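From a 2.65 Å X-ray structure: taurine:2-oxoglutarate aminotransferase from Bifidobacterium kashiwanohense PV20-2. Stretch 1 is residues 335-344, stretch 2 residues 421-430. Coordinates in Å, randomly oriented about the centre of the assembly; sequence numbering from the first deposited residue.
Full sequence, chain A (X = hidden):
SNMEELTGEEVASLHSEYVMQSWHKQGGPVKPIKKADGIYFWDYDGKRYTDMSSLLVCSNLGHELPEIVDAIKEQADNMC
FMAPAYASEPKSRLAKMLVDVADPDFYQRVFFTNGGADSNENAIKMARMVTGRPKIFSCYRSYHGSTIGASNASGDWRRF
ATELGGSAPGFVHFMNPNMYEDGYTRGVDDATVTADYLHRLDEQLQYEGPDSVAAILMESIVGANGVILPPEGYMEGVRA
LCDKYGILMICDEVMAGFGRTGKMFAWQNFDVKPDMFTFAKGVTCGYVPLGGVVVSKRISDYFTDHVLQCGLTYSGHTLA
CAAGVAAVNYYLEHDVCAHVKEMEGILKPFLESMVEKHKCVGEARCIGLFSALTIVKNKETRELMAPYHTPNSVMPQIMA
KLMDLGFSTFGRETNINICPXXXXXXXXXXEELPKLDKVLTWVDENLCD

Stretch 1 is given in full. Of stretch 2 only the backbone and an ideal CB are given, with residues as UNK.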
# COMPACT_ATOMS: atom_id res chain seq x y z
N ASP A 335 -18.90 21.58 -8.94
CA ASP A 335 -17.92 22.31 -9.74
C ASP A 335 -16.78 22.83 -8.86
O ASP A 335 -16.59 24.03 -8.68
CB ASP A 335 -18.57 23.43 -10.55
CG ASP A 335 -17.79 23.74 -11.83
OD1 ASP A 335 -16.55 23.45 -11.88
OD2 ASP A 335 -18.40 24.27 -12.79
N VAL A 336 -16.05 21.88 -8.29
CA VAL A 336 -14.99 22.24 -7.35
C VAL A 336 -13.81 22.85 -8.09
O VAL A 336 -13.15 23.75 -7.56
CB VAL A 336 -14.60 21.01 -6.50
CG1 VAL A 336 -13.31 21.28 -5.74
CG2 VAL A 336 -15.71 20.71 -5.51
N CYS A 337 -13.54 22.42 -9.32
CA CYS A 337 -12.46 23.05 -10.08
C CYS A 337 -12.71 24.54 -10.28
O CYS A 337 -11.83 25.37 -10.05
CB CYS A 337 -12.28 22.35 -11.43
SG CYS A 337 -11.47 20.76 -11.29
N ALA A 338 -13.93 24.90 -10.71
CA ALA A 338 -14.23 26.31 -10.93
C ALA A 338 -14.10 27.10 -9.65
O ALA A 338 -13.60 28.23 -9.65
CB ALA A 338 -15.62 26.46 -11.53
N HIS A 339 -14.53 26.52 -8.53
CA HIS A 339 -14.37 27.20 -7.25
C HIS A 339 -12.90 27.34 -6.88
O HIS A 339 -12.51 28.32 -6.24
CB HIS A 339 -15.13 26.46 -6.15
CG HIS A 339 -14.89 27.04 -4.79
ND1 HIS A 339 -15.44 28.24 -4.39
CD2 HIS A 339 -14.13 26.61 -3.76
CE1 HIS A 339 -15.03 28.52 -3.16
NE2 HIS A 339 -14.25 27.54 -2.75
N VAL A 340 -12.08 26.34 -7.24
CA VAL A 340 -10.66 26.41 -6.94
C VAL A 340 -10.02 27.53 -7.73
O VAL A 340 -9.25 28.33 -7.19
CB VAL A 340 -9.98 25.05 -7.19
CG1 VAL A 340 -8.45 25.16 -7.04
CG2 VAL A 340 -10.51 24.01 -6.24
N LYS A 341 -10.32 27.62 -9.04
CA LYS A 341 -9.80 28.73 -9.84
C LYS A 341 -10.14 30.08 -9.21
O LYS A 341 -9.27 30.96 -9.09
CB LYS A 341 -10.35 28.67 -11.27
CG LYS A 341 -9.46 29.39 -12.31
CD LYS A 341 -8.19 28.57 -12.61
CE LYS A 341 -7.21 29.28 -13.56
NZ LYS A 341 -6.75 30.64 -13.12
N GLU A 342 -11.39 30.25 -8.76
CA GLU A 342 -11.77 31.52 -8.16
C GLU A 342 -11.07 31.74 -6.81
O GLU A 342 -10.73 32.88 -6.46
CB GLU A 342 -13.29 31.60 -8.04
CG GLU A 342 -13.80 32.46 -6.91
CD GLU A 342 -15.30 32.32 -6.74
OE1 GLU A 342 -15.92 31.65 -7.61
OE2 GLU A 342 -15.86 32.87 -5.76
N MET A 343 -10.87 30.68 -6.02
CA MET A 343 -10.05 30.86 -4.82
C MET A 343 -8.59 31.11 -5.18
O MET A 343 -7.87 31.75 -4.40
CB MET A 343 -10.17 29.66 -3.88
CG MET A 343 -11.55 29.43 -3.33
SD MET A 343 -12.25 30.79 -2.37
CE MET A 343 -13.18 31.66 -3.65
N GLU A 344 -8.13 30.61 -6.33
CA GLU A 344 -6.78 30.95 -6.77
C GLU A 344 -6.62 32.46 -6.85
O GLU A 344 -5.57 33.01 -6.50
CB GLU A 344 -6.45 30.30 -8.12
CG GLU A 344 -5.08 30.72 -8.66
CD GLU A 344 -4.83 30.26 -10.08
OE1 GLU A 344 -4.49 29.07 -10.27
OE2 GLU A 344 -4.98 31.07 -11.02
N UNK A 421 -7.95 23.05 1.91
CA UNK A 421 -8.97 22.22 1.27
C UNK A 421 -9.70 22.98 0.17
O UNK A 421 -9.95 24.18 0.28
CB UNK A 421 -9.97 21.72 2.31
N UNK A 422 -10.03 22.24 -0.90
CA UNK A 422 -10.68 22.80 -2.08
C UNK A 422 -12.04 23.40 -1.76
O UNK A 422 -12.58 24.11 -2.61
CB UNK A 422 -10.83 21.72 -3.15
N UNK A 423 -12.60 23.13 -0.58
CA UNK A 423 -13.89 23.70 -0.20
C UNK A 423 -13.75 24.98 0.60
O UNK A 423 -14.77 25.56 1.00
CB UNK A 423 -14.70 22.68 0.61
N UNK A 424 -12.52 25.42 0.91
CA UNK A 424 -12.35 26.66 1.65
C UNK A 424 -13.04 27.81 0.92
O UNK A 424 -13.08 27.88 -0.32
CB UNK A 424 -10.86 26.97 1.85
N UNK A 425 -13.59 28.74 1.69
CA UNK A 425 -14.33 29.86 1.13
C UNK A 425 -13.46 31.10 1.17
O UNK A 425 -12.45 31.14 1.89
CB UNK A 425 -15.64 30.09 1.89
N UNK A 426 -13.86 32.11 0.39
CA UNK A 426 -13.15 33.38 0.43
C UNK A 426 -13.04 33.90 1.87
O UNK A 426 -11.96 34.31 2.31
CB UNK A 426 -13.86 34.41 -0.46
N UNK A 427 -14.15 33.88 2.63
CA UNK A 427 -14.09 34.42 3.98
C UNK A 427 -13.07 33.66 4.83
O UNK A 427 -12.29 34.26 5.58
CB UNK A 427 -15.47 34.36 4.63
N UNK A 428 -13.03 32.35 4.68
CA UNK A 428 -12.08 31.58 5.46
C UNK A 428 -10.64 31.95 5.09
O UNK A 428 -9.79 32.16 5.96
CB UNK A 428 -12.32 30.08 5.25
N UNK A 429 -10.35 32.01 3.79
CA UNK A 429 -9.03 32.50 3.37
C UNK A 429 -8.72 33.84 4.02
O UNK A 429 -7.65 34.03 4.60
CB UNK A 429 -8.96 32.63 1.85
N UNK A 430 -9.68 34.77 3.97
CA UNK A 430 -9.46 36.10 4.53
C UNK A 430 -9.23 36.07 6.04
O UNK A 430 -8.78 37.07 6.60
CB UNK A 430 -10.65 37.00 4.21

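Position 421 opens a type I turn that closes at 424, where the backbone N bonds to the carbonyl O of 421 at 2.9 Å. Its phi of -57° and psi of 143° suit many residues, proline among them, and stretch 1 lies out of reach. The residue is Pro421, whose ring fixes phi near this value.

At 422 the ideal CB lies 3.6 Å from Val336 CG1 and 3.9 Å from Val340 CG2. Two valines one helical turn apart offer only hydrocarbon, so leucine, isoleucine, valine or methionine would suit, and a charge would find no partner here. The residue is Leu422, with chi1 m and chi2 t; its CB makes the closest contacts to both valines. Its carbonyl O sits at the edge of the His339 ring, 3.2 Å from CD2.

Position 423 points its CB away from stretch 1, which therefore hardly restricts the choice; its phi of -95° and psi of -2° are ordinary for the third residue of such a turn. It is Ile423, touching the His339 ring through its backbone.

The backbone at 424 matters more than its side chain. Its carbonyl O lies 2.7 Å from His339 NE2, which donates a nearly straight hydrogen bond (163°), an interaction open to almost any residue here. The ideal CB points sideways and meets nothing of stretch 1 within 5.5 Å, so several types could fit. The deposited Ile424 has a side chain whose end leads away from the helix.

Position 425 precedes a helix with its CB away from stretch 1. Serine, threonine, aspartate or asparagine could cap the free amides there. Thr425 does so: its OG1 accepts from the backbone N of 428 at 3.2 Å.

At 426 the ideal CB is 4.3 Å from Met343 CE, and the backbone N lies 3.5 Å from Met343 SD. A small apolar group suits such close packing, though the sideways direction might admit others. Ala426 brings its methyl beside the methionine.

Stretch 1 does not reach 427, so it sets no requirement there, and Glu427 makes no contact with it. It does not reach 428 either, but a side chain with an acceptor there can turn back to the N of 425, so glutamate, glutamine or aspartate would suit; Gln428 does this, its OE1 accepting from Thr425 N at 3.0 Å.

At 429 the CB points toward stretch 1 but nothing lies within 5.5 Å, so a longer apolar chain is needed to reach Met343. Leucine or methionine would suit, and Leu429 brings CD1 to 3.9 Å from Met343 SD.

Position 430 is again out of reach, leaving a polar residue free to serve: Glu430.

Stretch 2 (421-430) PLIITAEQLE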
# COMPACT_ATOMS: atom_id res chain seq x y z
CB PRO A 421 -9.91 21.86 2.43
CG PRO A 421 -9.07 22.03 3.65
CD PRO A 421 -8.15 23.16 3.36
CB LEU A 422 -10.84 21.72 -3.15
CG LEU A 422 -9.53 21.01 -3.58
CD1 LEU A 422 -9.67 20.30 -4.91
CD2 LEU A 422 -8.38 22.01 -3.63
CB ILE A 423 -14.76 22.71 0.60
CG1 ILE A 423 -14.10 22.34 1.93
CG2 ILE A 423 -15.08 21.47 -0.23
CD1 ILE A 423 -14.91 21.38 2.75
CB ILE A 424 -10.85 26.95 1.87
CG1 ILE A 424 -10.67 27.80 3.14
CG2 ILE A 424 -10.25 27.60 0.64
CD1 ILE A 424 -9.22 28.05 3.49
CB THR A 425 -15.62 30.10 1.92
OG1 THR A 425 -15.28 30.50 3.26
CG2 THR A 425 -16.45 28.82 1.95
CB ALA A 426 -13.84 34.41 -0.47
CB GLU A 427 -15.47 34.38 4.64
CG GLU A 427 -15.54 35.25 5.92
CD GLU A 427 -16.20 34.56 7.14
OE1 GLU A 427 -15.67 34.80 8.25
OE2 GLU A 427 -17.23 33.82 7.04
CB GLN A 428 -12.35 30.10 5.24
CG GLN A 428 -13.46 29.55 6.12
CD GLN A 428 -13.91 28.17 5.69
OE1 GLN A 428 -14.11 27.91 4.50
NE2 GLN A 428 -14.06 27.26 6.67
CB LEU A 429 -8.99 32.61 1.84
CG LEU A 429 -8.87 31.27 1.09
CD1 LEU A 429 -8.96 31.48 -0.41
CD2 LEU A 429 -7.59 30.56 1.46
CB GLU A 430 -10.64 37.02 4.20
CG GLU A 430 -10.39 37.84 2.92
CD GLU A 430 -11.55 37.78 1.95
OE1 GLU A 430 -12.72 37.79 2.42
OE2 GLU A 430 -11.29 37.72 0.72
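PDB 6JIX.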